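Local coordinates for genome polyprotein (Chicken sicinivirus JSY, PDB 6QWT) that probably copies viral RNA from an RNA template, being the 3D RNA-dependent RNA polymerase that forms the last piece of the viral polyprotein, at residues R173-A177 against G291-S295; P25-F30 against T442-C447; F83-L89 against G191-M197; I63-S69 against F352-N358. One frame throughout, in Å; residues are numbered along the deposited sequence.

Interaction 1. Residues R173-A177 against G291-S295; sequences RLIEA and GGNPS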
# COMPACT_ATOMS: atom_id res chain seq x y z
N ARG A 173 -2.25 3.16 -13.31
CA ARG A 173 -3.00 2.64 -12.18
C ARG A 173 -4.06 3.63 -11.72
O ARG A 173 -4.10 4.79 -12.14
CB ARG A 173 -2.05 2.30 -11.03
CG ARG A 173 -0.92 1.35 -11.41
CD ARG A 173 -0.22 0.81 -10.18
NE ARG A 173 0.68 1.79 -9.58
CZ ARG A 173 1.03 1.79 -8.30
NH1 ARG A 173 0.57 0.86 -7.48
NH2 ARG A 173 1.85 2.73 -7.83
N LEU A 174 -4.95 3.15 -10.86
CA LEU A 174 -5.99 3.97 -10.26
C LEU A 174 -5.60 4.31 -8.83
O LEU A 174 -4.98 3.51 -8.13
CB LEU A 174 -7.33 3.24 -10.28
CG LEU A 174 -7.88 2.88 -11.66
CD1 LEU A 174 -8.91 1.77 -11.53
CD2 LEU A 174 -8.49 4.10 -12.32
N ILE A 175 -5.97 5.52 -8.40
CA ILE A 175 -5.84 5.93 -7.01
C ILE A 175 -7.22 6.36 -6.54
O ILE A 175 -7.89 7.17 -7.19
CB ILE A 175 -4.81 7.06 -6.84
CG1 ILE A 175 -4.81 7.59 -5.40
CG2 ILE A 175 -5.03 8.19 -7.84
CD1 ILE A 175 -3.73 8.62 -5.12
N GLU A 176 -7.66 5.78 -5.42
CA GLU A 176 -9.01 5.99 -4.92
C GLU A 176 -8.93 6.46 -3.47
O GLU A 176 -8.20 5.88 -2.67
CB GLU A 176 -9.84 4.70 -5.03
CG GLU A 176 -9.57 3.91 -6.31
CD GLU A 176 -10.72 3.01 -6.73
OE1 GLU A 176 -10.51 1.79 -6.83
OE2 GLU A 176 -11.83 3.54 -6.95
N ALA A 177 -9.69 7.50 -3.15
CA ALA A 177 -9.66 8.12 -1.84
C ALA A 177 -11.04 8.06 -1.20
O ALA A 177 -12.03 8.43 -1.82
CB ALA A 177 -9.18 9.58 -1.93
N GLY A 291 -16.47 -7.00 -4.79
CA GLY A 291 -15.14 -7.58 -4.74
C GLY A 291 -14.05 -6.53 -4.87
O GLY A 291 -14.29 -5.37 -5.22
N GLY A 292 -12.82 -6.95 -4.57
CA GLY A 292 -11.69 -6.03 -4.56
C GLY A 292 -11.78 -5.02 -3.43
O GLY A 292 -12.67 -5.08 -2.58
N ASN A 293 -10.84 -4.07 -3.42
CA ASN A 293 -10.80 -3.00 -2.42
C ASN A 293 -10.17 -1.80 -3.11
O ASN A 293 -9.20 -1.98 -3.86
CB ASN A 293 -9.97 -3.41 -1.19
CG ASN A 293 -10.03 -2.40 -0.01
OD1 ASN A 293 -10.59 -1.32 -0.12
ND2 ASN A 293 -9.44 -2.78 1.12
N PRO A 294 -10.73 -0.59 -2.95
CA PRO A 294 -10.01 0.61 -3.37
C PRO A 294 -8.58 0.63 -2.88
O PRO A 294 -8.30 0.37 -1.70
CB PRO A 294 -10.83 1.74 -2.73
CG PRO A 294 -12.22 1.22 -2.75
CD PRO A 294 -12.12 -0.27 -2.56
N SER A 295 -7.66 0.98 -3.78
CA SER A 295 -6.24 1.00 -3.49
C SER A 295 -5.81 2.36 -2.94
O SER A 295 -5.97 3.38 -3.62
CB SER A 295 -5.45 0.67 -4.76
OG SER A 295 -6.10 1.19 -5.92

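Interaction 2. Residues P25-F30 against T442-C447; sequences PAYGAF and TVQAQC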
# COMPACT_ATOMS: atom_id res chain seq x y z
N PRO A 25 15.76 19.86 -13.40
CA PRO A 25 17.09 20.30 -13.87
C PRO A 25 18.09 19.16 -14.07
O PRO A 25 19.16 19.41 -14.64
CB PRO A 25 17.56 21.24 -12.75
CG PRO A 25 16.30 21.75 -12.13
CD PRO A 25 15.34 20.60 -12.19
N ALA A 26 17.77 17.94 -13.63
CA ALA A 26 18.66 16.80 -13.80
C ALA A 26 18.17 15.84 -14.88
O ALA A 26 18.65 14.70 -14.93
CB ALA A 26 18.82 16.07 -12.47
N TYR A 27 17.27 16.29 -15.75
CA TYR A 27 16.56 15.37 -16.64
C TYR A 27 17.48 14.59 -17.57
O TYR A 27 17.16 13.46 -17.95
CB TYR A 27 15.52 16.14 -17.47
CG TYR A 27 14.93 15.29 -18.57
CD1 TYR A 27 15.38 15.40 -19.88
CD2 TYR A 27 13.93 14.37 -18.30
CE1 TYR A 27 14.85 14.62 -20.89
CE2 TYR A 27 13.39 13.58 -19.30
CZ TYR A 27 13.86 13.71 -20.60
OH TYR A 27 13.32 12.94 -21.60
N GLY A 28 18.61 15.16 -17.98
CA GLY A 28 19.42 14.35 -18.87
C GLY A 28 20.40 13.39 -18.22
O GLY A 28 21.16 12.73 -18.94
N ALA A 29 20.39 13.27 -16.89
CA ALA A 29 21.49 12.62 -16.17
C ALA A 29 21.63 11.14 -16.53
O ALA A 29 22.75 10.65 -16.72
CB ALA A 29 21.30 12.78 -14.66
N PHE A 30 20.52 10.42 -16.62
CA PHE A 30 20.52 8.99 -16.88
C PHE A 30 19.64 8.69 -18.09
O PHE A 30 18.77 9.49 -18.44
CB PHE A 30 20.01 8.20 -15.66
CG PHE A 30 20.79 8.47 -14.41
CD1 PHE A 30 21.93 7.74 -14.11
CD2 PHE A 30 20.39 9.46 -13.53
CE1 PHE A 30 22.65 7.99 -12.96
CE2 PHE A 30 21.10 9.72 -12.37
CZ PHE A 30 22.24 8.98 -12.09
N THR A 442 26.88 12.36 -11.03
CA THR A 442 26.16 12.39 -12.30
C THR A 442 25.01 13.39 -12.26
O THR A 442 24.78 14.12 -13.23
CB THR A 442 25.65 11.00 -12.65
OG1 THR A 442 26.75 10.07 -12.67
CG2 THR A 442 24.98 11.00 -14.02
N VAL A 443 24.29 13.44 -11.15
CA VAL A 443 23.18 14.38 -11.02
C VAL A 443 23.70 15.82 -10.99
O VAL A 443 23.10 16.72 -11.59
CB VAL A 443 22.36 14.05 -9.76
CG1 VAL A 443 21.43 15.20 -9.40
CG2 VAL A 443 21.58 12.76 -9.98
N GLN A 444 24.84 16.04 -10.32
CA GLN A 444 25.37 17.40 -10.21
C GLN A 444 25.83 17.94 -11.56
O GLN A 444 25.63 19.12 -11.87
CB GLN A 444 26.52 17.42 -9.21
CG GLN A 444 27.27 18.74 -9.17
CD GLN A 444 27.69 19.12 -7.77
OE1 GLN A 444 28.42 18.39 -7.11
NE2 GLN A 444 27.23 20.28 -7.31
N ALA A 445 26.45 17.09 -12.38
CA ALA A 445 26.93 17.55 -13.68
C ALA A 445 25.77 17.96 -14.58
O ALA A 445 25.85 18.98 -15.28
CB ALA A 445 27.77 16.47 -14.35
N GLN A 446 24.68 17.20 -14.56
CA GLN A 446 23.52 17.56 -15.37
C GLN A 446 22.85 18.82 -14.84
O GLN A 446 22.45 19.69 -15.62
CB GLN A 446 22.52 16.40 -15.40
CG GLN A 446 21.40 16.58 -16.41
CD GLN A 446 21.90 16.60 -17.84
OE1 GLN A 446 22.55 15.66 -18.29
NE2 GLN A 446 21.61 17.68 -18.56
N CYS A 447 22.72 18.94 -13.51
CA CYS A 447 22.10 20.12 -12.92
C CYS A 447 22.89 21.38 -13.25
O CYS A 447 22.30 22.46 -13.43
CB CYS A 447 21.98 19.95 -11.41
SG CYS A 447 20.74 18.77 -10.87

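Interaction 3. Residues F83-L89 against G191-M197; sequences FPPLHTL and GGLFEAM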
# COMPACT_ATOMS: atom_id res chain seq x y z
N PHE A 83 -4.84 -12.38 18.74
CA PHE A 83 -5.26 -11.06 19.18
C PHE A 83 -6.01 -11.16 20.51
O PHE A 83 -6.89 -12.02 20.65
CB PHE A 83 -6.17 -10.40 18.14
CG PHE A 83 -5.44 -9.85 16.94
CD1 PHE A 83 -5.73 -10.32 15.67
CD2 PHE A 83 -4.49 -8.86 17.09
CE1 PHE A 83 -5.07 -9.81 14.56
CE2 PHE A 83 -3.83 -8.34 15.99
CZ PHE A 83 -4.12 -8.82 14.72
N PRO A 84 -5.70 -10.31 21.48
CA PRO A 84 -6.57 -10.18 22.65
C PRO A 84 -7.79 -9.37 22.28
O PRO A 84 -7.90 -8.88 21.15
CB PRO A 84 -5.68 -9.43 23.66
CG PRO A 84 -4.81 -8.59 22.80
CD PRO A 84 -4.54 -9.40 21.55
N PRO A 85 -8.76 -9.21 23.19
CA PRO A 85 -9.87 -8.30 22.91
C PRO A 85 -9.37 -6.91 22.57
O PRO A 85 -8.54 -6.34 23.29
CB PRO A 85 -10.69 -8.32 24.21
CG PRO A 85 -10.39 -9.66 24.81
CD PRO A 85 -8.96 -9.97 24.44
N LEU A 86 -9.84 -6.37 21.45
CA LEU A 86 -9.48 -5.04 21.00
C LEU A 86 -10.66 -4.10 21.16
O LEU A 86 -11.82 -4.53 21.23
CB LEU A 86 -9.01 -5.06 19.54
CG LEU A 86 -7.78 -5.90 19.22
CD1 LEU A 86 -7.58 -5.99 17.72
CD2 LEU A 86 -6.54 -5.34 19.89
N HIS A 87 -10.36 -2.80 21.21
CA HIS A 87 -11.37 -1.79 21.48
C HIS A 87 -11.36 -0.74 20.37
O HIS A 87 -10.46 -0.71 19.51
CB HIS A 87 -11.14 -1.12 22.84
CG HIS A 87 -11.38 -2.04 24.00
ND1 HIS A 87 -12.54 -2.02 24.74
CD2 HIS A 87 -10.61 -3.02 24.53
CE1 HIS A 87 -12.47 -2.94 25.68
NE2 HIS A 87 -11.31 -3.56 25.58
N THR A 88 -12.37 0.11 20.39
CA THR A 88 -12.49 1.20 19.43
C THR A 88 -11.81 2.45 19.97
O THR A 88 -11.65 2.63 21.18
CB THR A 88 -13.96 1.48 19.10
OG1 THR A 88 -14.61 2.06 20.24
CG2 THR A 88 -14.68 0.20 18.72
N LEU A 89 -11.39 3.31 19.05
CA LEU A 89 -10.84 4.61 19.41
C LEU A 89 -11.96 5.63 19.52
O LEU A 89 -12.97 5.56 18.80
CB LEU A 89 -9.82 5.08 18.37
CG LEU A 89 -8.53 4.28 18.21
CD1 LEU A 89 -7.55 5.04 17.32
CD2 LEU A 89 -7.90 3.97 19.56
N GLY A 191 -9.39 1.23 14.89
CA GLY A 191 -8.19 1.86 15.40
C GLY A 191 -7.44 1.01 16.40
O GLY A 191 -6.20 1.02 16.44
N GLY A 192 -8.17 0.25 17.23
CA GLY A 192 -7.51 -0.69 18.12
C GLY A 192 -6.72 -1.74 17.37
O GLY A 192 -5.60 -2.09 17.76
N LEU A 193 -7.27 -2.25 16.27
CA LEU A 193 -6.52 -3.17 15.42
C LEU A 193 -5.34 -2.46 14.76
O LEU A 193 -4.23 -3.01 14.73
CB LEU A 193 -7.43 -3.78 14.37
CG LEU A 193 -6.78 -4.74 13.36
CD1 LEU A 193 -6.27 -6.00 14.04
CD2 LEU A 193 -7.76 -5.08 12.25
N PHE A 194 -5.56 -1.25 14.25
CA PHE A 194 -4.47 -0.51 13.62
C PHE A 194 -3.34 -0.23 14.61
O PHE A 194 -2.16 -0.35 14.26
CB PHE A 194 -4.99 0.80 13.02
CG PHE A 194 -6.01 0.61 11.93
CD1 PHE A 194 -6.09 -0.58 11.23
CD2 PHE A 194 -6.89 1.64 11.59
CE1 PHE A 194 -7.03 -0.76 10.22
CE2 PHE A 194 -7.82 1.47 10.58
CZ PHE A 194 -7.90 0.27 9.90
N GLU A 195 -3.69 0.15 15.84
CA GLU A 195 -2.68 0.34 16.87
C GLU A 195 -1.83 -0.91 17.05
O GLU A 195 -0.60 -0.84 17.08
CB GLU A 195 -3.34 0.72 18.19
CG GLU A 195 -3.66 2.19 18.35
CD GLU A 195 -4.09 2.52 19.77
OE1 GLU A 195 -4.73 1.67 20.41
OE2 GLU A 195 -3.76 3.63 20.24
N ALA A 196 -2.49 -2.07 17.18
CA ALA A 196 -1.77 -3.30 17.47
C ALA A 196 -0.83 -3.69 16.34
O ALA A 196 0.26 -4.21 16.58
CB ALA A 196 -2.76 -4.42 17.76
N MET A 197 -1.24 -3.45 15.09
CA MET A 197 -0.47 -3.90 13.94
C MET A 197 0.54 -2.85 13.46
O MET A 197 1.71 -3.17 13.24
CB MET A 197 -1.41 -4.29 12.79
CG MET A 197 -2.31 -5.46 13.13
SD MET A 197 -3.38 -5.91 11.76
CE MET A 197 -2.19 -6.43 10.53
O HOH W 1 -10.37 -1.47 16.60

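Interaction 4. Residues I63-S69 against F352-N358; sequences IDEPWPS and FYHSQTN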
# COMPACT_ATOMS: atom_id res chain seq x y z
N ILE A 63 -15.78 -13.85 -6.46
CA ILE A 63 -16.01 -15.15 -5.84
C ILE A 63 -16.75 -14.92 -4.53
O ILE A 63 -16.27 -14.18 -3.65
CB ILE A 63 -14.70 -15.91 -5.63
CG1 ILE A 63 -14.01 -16.15 -6.98
CG2 ILE A 63 -14.96 -17.24 -4.93
CD1 ILE A 63 -12.59 -16.65 -6.88
N ASP A 64 -17.91 -15.56 -4.40
CA ASP A 64 -18.76 -15.42 -3.22
C ASP A 64 -18.66 -16.59 -2.26
O ASP A 64 -18.94 -16.42 -1.07
CB ASP A 64 -20.23 -15.27 -3.65
CG ASP A 64 -20.60 -13.84 -3.96
OD1 ASP A 64 -20.27 -12.95 -3.14
OD2 ASP A 64 -21.20 -13.60 -5.02
N GLU A 65 -18.28 -17.76 -2.74
CA GLU A 65 -18.24 -18.92 -1.87
C GLU A 65 -16.80 -19.32 -1.56
O GLU A 65 -15.93 -19.23 -2.43
CB GLU A 65 -18.96 -20.11 -2.52
CG GLU A 65 -20.36 -19.77 -3.00
CD GLU A 65 -21.28 -19.32 -1.88
OE1 GLU A 65 -21.09 -19.79 -0.73
OE2 GLU A 65 -22.18 -18.50 -2.14
N PRO A 66 -16.52 -19.75 -0.33
CA PRO A 66 -15.14 -20.10 0.02
C PRO A 66 -14.70 -21.39 -0.65
O PRO A 66 -15.47 -22.34 -0.77
CB PRO A 66 -15.20 -20.25 1.55
CG PRO A 66 -16.61 -20.65 1.82
CD PRO A 66 -17.45 -19.93 0.80
N TRP A 67 -13.45 -21.40 -1.09
CA TRP A 67 -12.86 -22.64 -1.57
C TRP A 67 -12.48 -23.51 -0.37
O TRP A 67 -12.35 -23.01 0.75
CB TRP A 67 -11.65 -22.36 -2.46
CG TRP A 67 -10.72 -21.28 -2.01
CD1 TRP A 67 -9.53 -21.45 -1.35
CD2 TRP A 67 -10.86 -19.87 -2.21
NE1 TRP A 67 -8.94 -20.23 -1.12
CE2 TRP A 67 -9.74 -19.24 -1.64
CE3 TRP A 67 -11.84 -19.07 -2.81
CZ2 TRP A 67 -9.56 -17.86 -1.65
CZ3 TRP A 67 -11.67 -17.70 -2.82
CH2 TRP A 67 -10.54 -17.11 -2.25
N PRO A 68 -12.33 -24.83 -0.57
CA PRO A 68 -12.23 -25.75 0.58
C PRO A 68 -11.18 -25.38 1.62
O PRO A 68 -11.39 -25.66 2.81
CB PRO A 68 -11.90 -27.09 -0.09
CG PRO A 68 -12.59 -27.01 -1.40
CD PRO A 68 -12.45 -25.57 -1.84
N SER A 69 -10.07 -24.78 1.23
CA SER A 69 -9.00 -24.45 2.16
C SER A 69 -9.09 -23.02 2.70
O SER A 69 -8.23 -22.62 3.49
CB SER A 69 -7.63 -24.66 1.50
OG SER A 69 -7.42 -23.73 0.45
N PHE A 352 -2.27 -23.12 -7.88
CA PHE A 352 -3.47 -23.18 -7.05
C PHE A 352 -4.35 -21.96 -7.27
O PHE A 352 -5.58 -22.06 -7.36
CB PHE A 352 -3.12 -23.32 -5.57
CG PHE A 352 -4.28 -23.06 -4.66
CD1 PHE A 352 -5.18 -24.07 -4.36
CD2 PHE A 352 -4.50 -21.80 -4.12
CE1 PHE A 352 -6.26 -23.83 -3.53
CE2 PHE A 352 -5.58 -21.55 -3.30
CZ PHE A 352 -6.46 -22.57 -3.00
N TYR A 353 -3.73 -20.77 -7.33
CA TYR A 353 -4.48 -19.54 -7.54
C TYR A 353 -5.24 -19.58 -8.87
O TYR A 353 -6.38 -19.12 -8.95
CB TYR A 353 -3.54 -18.34 -7.50
CG TYR A 353 -3.28 -17.78 -6.12
CD1 TYR A 353 -2.28 -16.84 -5.91
CD2 TYR A 353 -4.03 -18.19 -5.02
CE1 TYR A 353 -2.03 -16.33 -4.65
CE2 TYR A 353 -3.79 -17.68 -3.76
CZ TYR A 353 -2.78 -16.75 -3.58
OH TYR A 353 -2.53 -16.23 -2.32
N HIS A 354 -4.61 -20.13 -9.91
CA HIS A 354 -5.26 -20.17 -11.22
C HIS A 354 -6.50 -21.05 -11.21
O HIS A 354 -7.46 -20.77 -11.93
CB HIS A 354 -4.27 -20.68 -12.28
CG HIS A 354 -3.12 -19.75 -12.52
ND1 HIS A 354 -1.86 -20.21 -12.86
CD2 HIS A 354 -3.03 -18.40 -12.47
CE1 HIS A 354 -1.05 -19.18 -13.01
NE2 HIS A 354 -1.73 -18.07 -12.78
N SER A 355 -6.50 -22.12 -10.41
CA SER A 355 -7.58 -23.09 -10.45
C SER A 355 -8.71 -22.78 -9.46
O SER A 355 -9.81 -23.30 -9.64
CB SER A 355 -7.04 -24.49 -10.18
OG SER A 355 -6.72 -24.66 -8.81
N GLN A 356 -8.46 -21.97 -8.44
CA GLN A 356 -9.45 -21.72 -7.39
C GLN A 356 -9.78 -20.25 -7.17
O GLN A 356 -10.80 -19.96 -6.54
CB GLN A 356 -8.98 -22.31 -6.05
CG GLN A 356 -8.82 -23.82 -6.05
CD GLN A 356 -10.14 -24.55 -6.23
OE1 GLN A 356 -11.13 -24.22 -5.57
NE2 GLN A 356 -10.15 -25.53 -7.12
N THR A 357 -8.95 -19.33 -7.65
CA THR A 357 -9.18 -17.91 -7.42
C THR A 357 -9.06 -17.12 -8.71
O THR A 357 -8.91 -17.69 -9.80
CB THR A 357 -8.19 -17.35 -6.39
OG1 THR A 357 -6.90 -17.21 -6.99
CG2 THR A 357 -8.08 -18.27 -5.17
N ASN A 358 -9.13 -15.79 -8.60
CA ASN A 358 -8.86 -14.89 -9.71
C ASN A 358 -7.48 -14.25 -9.60
O ASN A 358 -7.13 -13.40 -10.43
CB ASN A 358 -9.93 -13.80 -9.78
CG ASN A 358 -11.30 -14.34 -10.15
OD1 ASN A 358 -11.41 -15.26 -10.96
ND2 ASN A 358 -12.34 -13.78 -9.55

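Interaction 1. Residues R173-A177 against G291-S295
Glu176 and Ser295 meet through their main chains, in a slight polar contact between strand 174-177 and the loop that follows strand 285-290. The amide N of Glu176 points almost straight at Ser295 O (3.4 Å, 167° at the hydrogen), but the bond is long and weak. A second weak bond runs from Ser295 OG to Leu174 O, also 3.4 Å. It depends on a chi1 of 34°, which places the hydroxyl between the backbone N and carbonyl carbon of the serine and turns it to the strand.

Van der Waals contact is made by Pro294, which the side chain of Glu176 crosses at about a right angle. Glu176 CB lies 3.9 Å from Pro294 CB. The carboxylate lies alongside the proline, with Glu176 OE1 3.7 Å from Pro294 CA. Glu176 OE2 has its polar partners elsewhere, accepting hydrogen bonds from Thr155 and His280, so the acid is anchored across the sheet and the proline meets mainly its flank.

The Gly-Gly-Asn-Pro-Ser sequence matches the motif B loop of picornaviral polymerases, and strand 174-177 probably closes motif F in the fingers. Two stretched bonds and one proline contact imply a light attachment, in keeping with a loop whose next residue could not be modelled and with the mobility known for motif B loops in this family.

Interaction 2. Residues P25-F30 against T442-C447
Ala26 and Ala29, the two ends of a type I turn, press their methyl groups into the surface of helix 433-449. Ala26 CB fills the hollow between two residues one helical turn apart, lying 3.7 Å from Cys447 SG and 4.1 Å from Val443 CG1. Ala29 CB enters the next hollow, against Gln446 CB (3.9 Å) and the main chain of Thr442 and Val443.

Between these two bumps the helix pushes back. Gln446 sends its CG away from its own backbone N (chi1 -170°) and then bends at chi2, and this methylene lodges in the concave side of the turn, 3.5 Å from Ala29 N. The turn is closed there by the bond from Ala29 N to Ala26 O. Beyond it the amide lies against the backbone of Gly28.

Phe30 continues the interlock. Thr442 CG2 sits over one face of its ring, 4.2 Å from the centroid and 25° off the normal, while Val443 CG2 approaches the ring edge. Thr442 OG1 is turned back to Lys438 O within the helix, while its methyl faces the ring. At the other end, Cys447 CA makes a C-H...O contact with Pro25 O (3.5 Å, 153°), and the same carbonyl accepts a hydrogen bond from Ser450 OG.

Contact between an N-terminal fingertip and a thumb helix is characteristic of picornaviral polymerases, and this one is consistent with it. Phe417 of helix 417-428 packs on Pro25, Ala26 and Cys447, while Phe456 adjoins Val443 and Pro454 lies on Cys447.

Interaction 3. Residues F83-L89 against G191-M197
A Gly-Gly helix start brings Gly191 and Gly192 hard against Leu89 and His87, in a contact within the polymerase domain between a helix and a short, weakly bonded strand with its flanking loop. With no side chain on either glycine, the CA atoms of His87 and Gly192 come within 5.2 Å. Gly192 CA makes a C-H...O contact with His87 O at 3.3 Å, and a water links that carbonyl to the first turn of the helix, donating to His87 O and accepting from Leu193 N. Leu89 CG rests on Gly191 CA at 3.7 Å, and its CD2 touches the carboxylate of Glu195, whose OE2 is hydrogen-bonded to Thr98 OG1.

Farther along, Leu193 carries the apolar contact. Its CG points away from its backbone N (chi1 178°), which brings CD1 over the Phe83 ring, 4.1 Å from the centroid and 29° off the normal. Leu86 CD1 lies beside the same methyl at 3.9 Å. Met197 CG meets the Phe83 edge, and its sulfur adds an oblique Met-aromatic contact, 5.5 Å from SD to the centroid.

Tyr204 stacks on Phe83. Ile256 at the end of helix 243-256 packs on Phe83 and Leu86, strand 257-258 runs parallel to strand 86-87, and helix 298-316 touches Met197.

Interaction 4. Residues I63-S69 against F352-N358
Trp67 and Ile63 on the loop before helix 70-81 face the C-terminal end of helix 346-356, with CA of Trp67 6.8 Å from CA of Gln356 and CA of Ile63 7.5 Å from CA of Thr357, the residue at which the chain leaves helical geometry. The indole is the centre of the contact. Thr357 CG2 sits over its six-membered ring, 4.0 Å from the centroid and only 15° off the normal. Phe352 turns its edge to the five-membered ring in an offset edge-to-face pair, planes at 66°, with its CZ 3.7 Å from Trp67 CD1.

The methyl of Thr357 is held in place from behind: at chi1 74° its OG1 bonds to Tyr353 O (2.8 Å), a carbonyl that also takes Thr357 N from its other face. Ile63 CD1 reaches Thr357 CA at 3.7 Å, while its CG1 passes Asn358 ND2.

Helix 298-316 holds the loop through Ser314, which accepts from Trp67 NE1 through its OG and from Ser69 OG through its carbonyl; Phe352 also packs on Ser314 and Ala315. Val244 and Val245 of helix 243-256 also touch the indole, so the loop is wedged among three helices of the probable palm.

Overall arrangement
From the N terminus, residues 25-30 come first and wait longest for their partner: interaction 2 closes only at helix 433-449, so its loop encloses the other three contacts. It stands apart from them, about 34 Å from the nearest atoms of interactions 3 and 4. Residues 63-69 then open interaction 4, shut at 352-358, and interactions 1 and 3 both nest inside it. These two cross, because the chain passes 83-89, 173-177, 191-197 and 291-295 in alternation. Interaction 2 probably joins fingertip to thumb, interaction 1 a probable fingers strand to what matches the motif B loop, and interactions 4 and 3 fasten segments 63-69 and 83-89 to helices 346-356 and 191-198 respectively.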